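Local coordinates for succinoglycan biosynthesis protein (Bacillus cereus ATCC 14579, PDB 3B55) that belongs to the erythromycin esterase family and binds a calcium ion, and is probably a hydrolase-like enzyme whose substrate is not established, at residues T210-F216 and F265-A270; Y280-D284 and I319-A324; T341-E345 and N372-Q377. The protein carries 1 engineered substitution. All coordinates share one frame. Numbering follows the deposited sequence.

Interaction 1: residues T210-F216 and F265-A270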
loop_
_atom_site.group_PDB
_atom_site.type_symbol
_atom_site.label_atom_id
_atom_site.label_comp_id
_atom_site.label_asym_id
_atom_site.label_seq_id
_atom_site.Cartn_x
_atom_site.Cartn_y
_atom_site.Cartn_z
ATOM N N THR A 210 5.541 5.994 21.313
ATOM C CA THR A 210 5.341 5.643 19.912
ATOM C C THR A 210 4.233 4.605 19.750
ATOM O O THR A 210 4.030 4.086 18.654
ATOM C CB THR A 210 6.633 5.083 19.245
ATOM O OG1 THR A 210 7.038 3.880 19.903
ATOM C CG2 THR A 210 7.759 6.105 19.312
ATOM N N LYS A 211 3.514 4.294 20.827
ATOM C CA LYS A 211 2.445 3.306 20.721
ATOM C C LYS A 211 1.309 3.762 19.808
ATOM O O LYS A 211 0.501 2.952 19.358
ATOM C CB LYS A 211 1.914 2.909 22.110
ATOM C CG LYS A 211 1.520 4.021 23.079
ATOM C CD LYS A 211 1.085 3.363 24.402
ATOM C CE LYS A 211 1.121 4.302 25.604
ATOM N NZ LYS A 211 0.028 5.308 25.604
ATOM N N ASP A 212 1.255 5.063 19.540
ATOM C CA ASP A 212 0.258 5.645 18.646
ATOM C C ASP A 212 0.520 7.134 18.440
ATOM O O ASP A 212 1.025 7.815 19.334
ATOM C CB ASP A 212 -1.176 5.383 19.147
ATOM C CG ASP A 212 -1.472 6.016 20.497
ATOM O OD1 ASP A 212 -1.531 7.261 20.576
ATOM O OD2 ASP A 212 -1.647 5.256 21.473
HETATM N N MSE A 213 0.190 7.627 17.249
HETATM C CA MSE A 213 0.416 9.022 16.885
HETATM C C MSE A 213 -0.069 10.053 17.896
HETATM O O MSE A 213 0.583 11.072 18.114
HETATM C CB MSE A 213 -0.218 9.318 15.525
HETATM C CG MSE A 213 0.319 8.469 14.399
HETATM SE SE MSE A 213 -0.320 9.070 12.685
HETATM C CE MSE A 213 -2.186 8.608 12.909
ATOM N N ASN A 214 -1.214 9.793 18.509
ATOM C CA ASN A 214 -1.774 10.717 19.480
ATOM C C ASN A 214 -0.874 10.926 20.683
ATOM O O ASN A 214 -0.742 12.043 21.162
ATOM C CB ASN A 214 -3.157 10.231 19.916
ATOM C CG ASN A 214 -4.129 10.162 18.756
ATOM O OD1 ASN A 214 -5.202 9.570 18.864
ATOM N ND2 ASN A 214 -3.760 10.781 17.634
ATOM N N THR A 215 -0.249 9.860 21.168
ATOM C CA THR A 215 0.628 9.983 22.322
ATOM C C THR A 215 1.825 10.865 21.991
ATOM O O THR A 215 2.179 11.760 22.760
ATOM C CB THR A 215 1.166 8.618 22.781
ATOM O OG1 THR A 215 0.092 7.673 22.855
ATOM C CG2 THR A 215 1.813 8.747 24.152
ATOM N N PHE A 216 2.433 10.628 20.834
ATOM C CA PHE A 216 3.606 11.392 20.429
ATOM C C PHE A 216 3.352 12.856 20.065
ATOM O O PHE A 216 4.090 13.740 20.496
ATOM C CB PHE A 216 4.301 10.715 19.248
ATOM C CG PHE A 216 5.716 11.168 19.052
ATOM C CD1 PHE A 216 6.765 10.486 19.662
ATOM C CD2 PHE A 216 5.998 12.306 18.304
ATOM C CE1 PHE A 216 8.075 10.929 19.529
ATOM C CE2 PHE A 216 7.305 12.762 18.163
ATOM C CZ PHE A 216 8.346 12.073 18.778
ATOM N N PHE A 265 8.872 7.479 12.211
ATOM C CA PHE A 265 7.747 7.822 13.057
ATOM C C PHE A 265 7.988 9.112 13.840
ATOM O O PHE A 265 7.153 10.012 13.822
ATOM C CB PHE A 265 7.432 6.660 14.010
ATOM C CG PHE A 265 6.335 6.962 14.994
ATOM C CD1 PHE A 265 6.618 7.565 16.220
ATOM C CD2 PHE A 265 5.007 6.697 14.672
ATOM C CE1 PHE A 265 5.591 7.898 17.107
ATOM C CE2 PHE A 265 3.974 7.029 15.554
ATOM C CZ PHE A 265 4.271 7.631 16.772
ATOM N N THR A 266 9.127 9.216 14.516
ATOM C CA THR A 266 9.420 10.403 15.313
ATOM C C THR A 266 9.572 11.683 14.495
ATOM O O THR A 266 9.064 12.738 14.885
ATOM C CB THR A 266 10.701 10.209 16.165
ATOM O OG1 THR A 266 11.815 9.941 15.309
ATOM C CG2 THR A 266 10.528 9.049 17.135
ATOM N N THR A 267 10.268 11.594 13.368
ATOM C CA THR A 267 10.483 12.759 12.514
ATOM C C THR A 267 9.178 13.275 11.908
ATOM O O THR A 267 8.920 14.481 11.907
ATOM C CB THR A 267 11.479 12.432 11.379
ATOM O OG1 THR A 267 12.796 12.266 11.932
ATOM C CG2 THR A 267 11.506 13.550 10.356
HETATM N N MSE A 268 8.359 12.365 11.395
HETATM C CA MSE A 268 7.086 12.747 10.801
HETATM C C MSE A 268 6.186 13.491 11.787
HETATM O O MSE A 268 5.512 14.451 11.420
HETATM C CB MSE A 268 6.332 11.511 10.297
HETATM C CG MSE A 268 4.829 11.746 10.143
HETATM SE SE MSE A 268 3.799 10.233 9.493
HETATM C CE MSE A 268 3.722 9.166 11.113
ATOM N N LEU A 269 6.172 13.039 13.036
ATOM C CA LEU A 269 5.325 13.650 14.048
ATOM C C LEU A 269 5.960 14.780 14.842
ATOM O O LEU A 269 5.344 15.317 15.762
ATOM C CB LEU A 269 4.802 12.567 14.986
ATOM C CG LEU A 269 3.711 11.746 14.294
ATOM C CD1 LEU A 269 3.413 10.489 15.071
ATOM C CD2 LEU A 269 2.465 12.607 14.150
ATOM N N ALA A 270 7.191 15.130 14.480
ATOM C CA ALA A 270 7.912 16.209 15.138
ATOM C C ALA A 270 7.857 17.423 14.221
ATOM O O ALA A 270 8.556 18.413 14.429
ATOM C CB ALA A 270 9.355 15.813 15.376
#
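A capped helix start packs here against the C-terminal turn of another helix, within the helical part of this erythromycin esterase-like fold. Asp-212 is the N-cap of helix 213-217: with chi1 in the p well, its OD1 accepts from Thr-215 N at 3.0 Å and from Thr-215 OG1 at 2.8 Å. Its CA-CB bond points away from residues 265-270, so the cap fixes the helix start while other residues make the contact. Phe-216, a t rotamer, points toward the partner and sets its CD2 3.5 Å from Leu-269 CB. Phe-265 is also t; its CA-CB bond runs sideways, but the ring swings in between the loop and the first helical turn. The edge of Phe-265 is directed at the face of Phe-216 in an offset edge-to-face pair, with centroids 5.6 Å apart and planes at 80°. Thr-210 closes on the same ring, its CG2 lying 3.6 Å from Phe-265 CE1, while its OG1 bonds to Tyr-181 and to the carbonyl of Val-176. Selenomethionine Met-213 lays its CG 3.8 Å from Leu-269 CD1 before its end leads away. Around this apolar joint, Tyr-227 and Lys-224 of helix 221-240 touch Phe-216, and Phe-279 of helix 278-298 touches Leu-269. The contact thus ties the short helix 213-217 to the end of helix 250-268 by side-chain packing, with 390 Å² buried in all. The two selenomethionines complete it: Met-213, m then t, places its SE, and the p chi3 of Met-268 turns its CE to 4.3 Å from Met-213 SE.

Interaction 2: residues Y280-D284 and I319-A324; sequences YLKHD and IYPKVA
Close to the calcium site, an aromatic cluster of Tyr-280, His-283 and Tyr-320 joins a helix to the irregular loop that leads into helix 324-332. Residues 280-284 are helical throughout, with Asp-284 N bonded to Tyr-280 O at 3.1 Å. Residues 319-323 are extended or irregular, and Val-323 is the N-cap of helix 324-332. The CA atoms lie 5.3 Å apart for Tyr-280 and Tyr-320, 5.7 Å for Leu-281 and Pro-321, and 4.8 Å for Asp-284 and Ala-324, so the loop follows the helix in the same direction. Tyr-280 and Tyr-320, both m, form an edge-to-face pair: the edge of Tyr-280 meets the face of Tyr-320, with centroids 5.3 Å apart and planes at 76°. His-283, chi1 t, hydrogen-bonds through ND1 to Tyr-320 OH at 2.7 Å. Asp-284, with chi1 near -92°, accepts from the backbone at the start of helix 324-332, Ala-324 N to Asp-284 OD2 being 2.7 Å at an angle of 164°. Leu-281 CB packs 4.0 Å from Pro-321 CG, and one water bridges Leu-281 O (2.7 Å) and Lys-322 O (2.9 Å), donating to both. The His-283 side chain is about 7 Å from the calcium ion; its NE2 bonds to Asp-172, while Asp-284 OD2 also bonds to His-309, whose ring meets Tyr-320 edge-to-face. The contact therefore sits where helix 278-298, flanked by the end of helix 250-268, meets the entry to helix 324-332, with strand 167-172 reached through Asp-172.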
loop_
_atom_site.group_PDB
_atom_site.type_symbol
_atom_site.label_atom_id
_atom_site.label_comp_id
_atom_site.label_asym_id
_atom_site.label_seq_id
_atom_site.Cartn_x
_atom_site.Cartn_y
_atom_site.Cartn_z
ATOM N N TYR A 280 2.268 14.971 5.965
ATOM C CA TYR A 280 1.881 14.084 4.876
ATOM C C TYR A 280 3.013 13.817 3.903
ATOM O O TYR A 280 3.123 12.716 3.368
ATOM C CB TYR A 280 0.690 14.689 4.142
ATOM C CG TYR A 280 -0.450 14.942 5.080
ATOM C CD1 TYR A 280 -1.298 13.908 5.462
ATOM C CD2 TYR A 280 -0.642 16.200 5.650
ATOM C CE1 TYR A 280 -2.307 14.110 6.386
ATOM C CE2 TYR A 280 -1.653 16.419 6.582
ATOM C CZ TYR A 280 -2.483 15.363 6.946
ATOM O OH TYR A 280 -3.494 15.551 7.860
ATOM N N LEU A 281 3.844 14.826 3.665
ATOM C CA LEU A 281 4.970 14.661 2.760
ATOM C C LEU A 281 5.869 13.592 3.363
ATOM O O LEU A 281 6.265 12.652 2.682
ATOM C CB LEU A 281 5.757 15.967 2.617
ATOM C CG LEU A 281 7.015 15.884 1.746
ATOM C CD1 LEU A 281 6.619 15.604 0.303
ATOM C CD2 LEU A 281 7.804 17.182 1.844
ATOM N N LYS A 282 6.167 13.739 4.651
ATOM C CA LYS A 282 7.019 12.789 5.348
ATOM C C LYS A 282 6.341 11.432 5.447
ATOM O O LYS A 282 7.012 10.403 5.411
ATOM C CB LYS A 282 7.356 13.285 6.759
ATOM C CG LYS A 282 8.218 14.542 6.810
ATOM C CD LYS A 282 8.723 14.781 8.228
ATOM C CE LYS A 282 9.365 16.148 8.406
ATOM N NZ LYS A 282 8.349 17.226 8.559
ATOM N N HIS A 283 5.017 11.423 5.573
ATOM C CA HIS A 283 4.309 10.156 5.684
ATOM C C HIS A 283 4.572 9.284 4.467
ATOM O O HIS A 283 5.034 8.156 4.605
ATOM C CB HIS A 283 2.798 10.352 5.828
ATOM C CG HIS A 283 2.037 9.065 5.969
ATOM N ND1 HIS A 283 0.886 8.797 5.260
ATOM C CD2 HIS A 283 2.280 7.963 6.721
ATOM C CE1 HIS A 283 0.455 7.584 5.562
ATOM N NE2 HIS A 283 1.283 7.056 6.446
ATOM N N ASP A 284 4.302 9.802 3.273
ATOM C CA ASP A 284 4.506 8.989 2.080
ATOM C C ASP A 284 5.959 8.842 1.655
ATOM O O ASP A 284 6.283 7.960 0.870
ATOM C CB ASP A 284 3.642 9.499 0.928
ATOM C CG ASP A 284 2.285 8.796 0.875
ATOM O OD1 ASP A 284 1.749 8.459 1.958
ATOM O OD2 ASP A 284 1.748 8.571 -0.236
ATOM N N ILE A 319 -4.477 16.975 0.478
ATOM C CA ILE A 319 -3.791 16.827 1.765
ATOM C C ILE A 319 -2.303 16.514 1.591
ATOM O O ILE A 319 -1.472 17.014 2.345
ATOM C CB ILE A 319 -4.411 15.718 2.659
ATOM C CG1 ILE A 319 -4.920 14.550 1.812
ATOM C CG2 ILE A 319 -5.512 16.315 3.518
ATOM C CD1 ILE A 319 -5.493 13.400 2.631
ATOM N N TYR A 320 -1.967 15.701 0.592
ATOM C CA TYR A 320 -0.575 15.321 0.339
ATOM C C TYR A 320 0.142 16.191 -0.683
ATOM O O TYR A 320 -0.411 16.519 -1.735
ATOM C CB TYR A 320 -0.511 13.867 -0.143
ATOM C CG TYR A 320 -0.669 12.823 0.940
ATOM C CD1 TYR A 320 0.436 12.363 1.662
ATOM C CD2 TYR A 320 -1.923 12.303 1.253
ATOM C CE1 TYR A 320 0.295 11.405 2.670
ATOM C CE2 TYR A 320 -2.078 11.350 2.264
ATOM C CZ TYR A 320 -0.965 10.904 2.967
ATOM O OH TYR A 320 -1.115 9.956 3.958
ATOM N N PRO A 321 1.382 16.597 -0.375
ATOM C CA PRO A 321 2.157 17.426 -1.300
ATOM C C PRO A 321 2.668 16.494 -2.400
ATOM O O PRO A 321 2.771 16.872 -3.571
ATOM C CB PRO A 321 3.290 17.958 -0.421
ATOM C CG PRO A 321 2.699 17.913 0.972
ATOM C CD PRO A 321 2.003 16.586 0.958
ATOM N N LYS A 322 2.993 15.270 -1.983
ATOM C CA LYS A 322 3.482 14.211 -2.861
ATOM C C LYS A 322 3.103 12.877 -2.228
ATOM O O LYS A 322 3.011 12.772 -1.001
ATOM C CB LYS A 322 5.003 14.264 -3.001
ATOM C CG LYS A 322 5.553 15.536 -3.642
ATOM C CD LYS A 322 7.047 15.394 -3.948
ATOM C CE LYS A 322 7.299 14.659 -5.266
ATOM N NZ LYS A 322 8.087 13.399 -5.120
ATOM N N VAL A 323 2.895 11.862 -3.062
ATOM C CA VAL A 323 2.531 10.533 -2.587
ATOM C C VAL A 323 3.599 9.501 -2.938
ATOM O O VAL A 323 4.401 9.705 -3.847
ATOM C CB VAL A 323 1.186 10.080 -3.174
ATOM C CG1 VAL A 323 0.041 10.766 -2.433
ATOM C CG2 VAL A 323 1.136 10.404 -4.642
ATOM N N ALA A 324 3.590 8.388 -2.213
ATOM C CA ALA A 324 4.563 7.317 -2.397
ATOM C C ALA A 324 4.797 6.937 -3.849
ATOM O O ALA A 324 5.936 6.719 -4.260
ATOM C CB ALA A 324 4.133 6.091 -1.601
HETATM O O HOH W 1 5.527 12.050 0.152
#

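Interaction 3: residues T341-E345 and N372-Q377; sequences TSVYE and NYIFGQ
Strand 341-344 runs nearly at right angles to helix 372-376, their axes 7.3 Å apart at closest approach and crossing at -85°. The strand is extended from Thr-341, whose OG1 is held by Gly-81 and Ala-83, out of reach of the helix. Ser-342 comes next, a t rotamer pointing toward the helix, while its backbone pairs with Val-431 and Ile-433 of the adjoining strand. Val-343 directs its CA-CB bond away, but its carbonyl faces Asn-372. Tyr-344 makes the main contact: its CA lies 5.2 Å from that of Asn-372, its psi of -69° breaks the extended run, and its t rotamer (chi2 49°) lays the ring across the helix. Gly-376 CA sits 3.7 Å from the Tyr-344 ring centroid, 15° off the normal, a CH-pi contact; a CB on Gly-376 would clash with Tyr-344 CD1. The ring's other neighbours include Asn-372 O, 3.3 Å from Tyr-344 CD1, and Tyr-373 CA, 3.8 Å from Tyr-344 CE1. Tyr-344 OH reaches 3.1 Å from Gln-377 OE1. At Glu-345 the chain turns a corner, out of reach of the helix, and goes on into the two-stranded hairpin 346-362. In all, 291 Å² is buried. A tyrosine ring at the end of a strand, seated on a glycine of a crossing helix, here fastens helix 371-376 to the C-terminal end of strand 336-344, an interior strand of the mixed beta sheet.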
loop_
_atom_site.group_PDB
_atom_site.type_symbol
_atom_site.label_atom_id
_atom_site.label_comp_id
_atom_site.label_asym_id
_atom_site.label_seq_id
_atom_site.Cartn_x
_atom_site.Cartn_y
_atom_site.Cartn_z
ATOM N N THR A 341 -7.282 0.299 -9.708
ATOM C CA THR A 341 -8.613 -0.283 -9.887
ATOM C C THR A 341 -9.614 0.852 -9.955
ATOM O O THR A 341 -9.368 1.934 -9.418
ATOM C CB THR A 341 -9.006 -1.232 -8.723
ATOM O OG1 THR A 341 -8.649 -0.644 -7.464
ATOM C CG2 THR A 341 -8.312 -2.580 -8.882
ATOM N N SER A 342 -10.732 0.618 -10.635
ATOM C CA SER A 342 -11.748 1.646 -10.757
ATOM C C SER A 342 -13.135 1.024 -10.666
ATOM O O SER A 342 -13.338 -0.140 -11.015
ATOM C CB SER A 342 -11.574 2.402 -12.072
ATOM O OG SER A 342 -12.293 3.624 -12.051
ATOM N N VAL A 343 -14.092 1.812 -10.203
ATOM C CA VAL A 343 -15.441 1.314 -10.026
ATOM C C VAL A 343 -16.471 2.100 -10.820
ATOM O O VAL A 343 -16.131 3.031 -11.550
ATOM C CB VAL A 343 -15.808 1.358 -8.537
ATOM C CG1 VAL A 343 -14.918 0.395 -7.757
ATOM C CG2 VAL A 343 -15.633 2.776 -8.008
ATOM N N TYR A 344 -17.734 1.719 -10.659
ATOM C CA TYR A 344 -18.837 2.373 -11.348
ATOM C C TYR A 344 -20.105 2.418 -10.488
ATOM O O TYR A 344 -20.522 3.485 -10.042
ATOM C CB TYR A 344 -19.111 1.656 -12.672
ATOM C CG TYR A 344 -20.243 2.257 -13.471
ATOM C CD1 TYR A 344 -20.297 3.629 -13.715
ATOM C CD2 TYR A 344 -21.267 1.456 -13.975
ATOM C CE1 TYR A 344 -21.345 4.191 -14.436
ATOM C CE2 TYR A 344 -22.321 2.007 -14.703
ATOM C CZ TYR A 344 -22.352 3.374 -14.931
ATOM O OH TYR A 344 -23.391 3.920 -15.649
ATOM N N GLU A 345 -20.714 1.262 -10.246
ATOM C CA GLU A 345 -21.924 1.218 -9.434
ATOM C C GLU A 345 -21.763 0.262 -8.258
ATOM O O GLU A 345 -20.897 -0.620 -8.273
ATOM C CB GLU A 345 -23.129 0.784 -10.278
ATOM C CG GLU A 345 -23.455 1.704 -11.451
ATOM C CD GLU A 345 -24.660 1.227 -12.259
ATOM O OE1 GLU A 345 -24.728 0.018 -12.567
ATOM O OE2 GLU A 345 -25.527 2.064 -12.594
ATOM N N ASN A 372 -15.148 7.127 -14.288
ATOM C CA ASN A 372 -16.050 6.098 -13.764
ATOM C C ASN A 372 -17.207 5.821 -14.728
ATOM O O ASN A 372 -17.462 4.674 -15.108
ATOM C CB ASN A 372 -16.604 6.548 -12.410
ATOM C CG ASN A 372 -15.524 6.658 -11.353
ATOM O OD1 ASN A 372 -15.177 5.673 -10.704
ATOM N ND2 ASN A 372 -14.973 7.856 -11.187
ATOM N N TYR A 373 -17.903 6.880 -15.119
ATOM C CA TYR A 373 -19.028 6.754 -16.038
ATOM C C TYR A 373 -18.566 6.172 -17.371
ATOM O O TYR A 373 -19.155 5.224 -17.889
ATOM C CB TYR A 373 -19.649 8.125 -16.306
ATOM C CG TYR A 373 -20.850 8.073 -17.223
ATOM C CD1 TYR A 373 -22.123 7.824 -16.714
ATOM C CD2 TYR A 373 -20.712 8.238 -18.607
ATOM C CE1 TYR A 373 -23.228 7.734 -17.547
ATOM C CE2 TYR A 373 -21.820 8.153 -19.457
ATOM C CZ TYR A 373 -23.076 7.896 -18.912
ATOM O OH TYR A 373 -24.182 7.781 -19.720
ATOM N N ILE A 374 -17.516 6.769 -17.927
ATOM C CA ILE A 374 -16.982 6.347 -19.206
ATOM C C ILE A 374 -16.537 4.884 -19.220
ATOM O O ILE A 374 -16.961 4.125 -20.095
ATOM C CB ILE A 374 -15.863 7.311 -19.632
ATOM C CG1 ILE A 374 -16.497 8.684 -19.909
ATOM C CG2 ILE A 374 -15.139 6.782 -20.862
ATOM C CD1 ILE A 374 -15.516 9.811 -20.181
ATOM N N PHE A 375 -15.699 4.478 -18.269
ATOM C CA PHE A 375 -15.275 3.079 -18.204
ATOM C C PHE A 375 -16.489 2.230 -17.811
ATOM O O PHE A 375 -16.562 1.042 -18.123
ATOM C CB PHE A 375 -14.159 2.895 -17.166
ATOM C CG PHE A 375 -12.776 3.127 -17.714
ATOM C CD1 PHE A 375 -12.031 2.072 -18.223
ATOM C CD2 PHE A 375 -12.231 4.409 -17.746
ATOM C CE1 PHE A 375 -10.763 2.287 -18.760
ATOM C CE2 PHE A 375 -10.972 4.635 -18.277
ATOM C CZ PHE A 375 -10.234 3.570 -18.787
ATOM N N GLY A 376 -17.444 2.855 -17.130
ATOM C CA GLY A 376 -18.642 2.152 -16.709
ATOM C C GLY A 376 -19.575 1.782 -17.850
ATOM O O GLY A 376 -20.503 0.997 -17.659
ATOM N N GLN A 377 -19.350 2.349 -19.033
ATOM C CA GLN A 377 -20.195 2.036 -20.179
ATOM C C GLN A 377 -19.687 0.826 -20.971
ATOM O O GLN A 377 -20.335 0.388 -21.926
ATOM C CB GLN A 377 -20.320 3.249 -21.104
ATOM C CG GLN A 377 -20.979 4.462 -20.454
ATOM C CD GLN A 377 -22.261 4.102 -19.727
ATOM O OE1 GLN A 377 -22.266 3.935 -18.508
ATOM N NE2 GLN A 377 -23.350 3.965 -20.473
#

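Overall arrangement
The three contacts follow one another along the chain, each closing before the next opens, and all belong to the erythromycin esterase-like part of the chain. Interactions 1 and 2 are neighbours, with centres 16 Å apart: helices 250-268 and 278-298 are consecutive, and Met-268 SE packs 3.8 Å from His-283 CB, so the helical packing of interaction 1 continues directly into the cluster beside the calcium ion. Interaction 3 stands apart, at the end of strand 336-344 in the mixed sheet, its centre 27 Å from that of interaction 2 and 38 Å from that of interaction 1, on the opposite side of the chain's centre from the latter. Interaction 2 is nearest the metal.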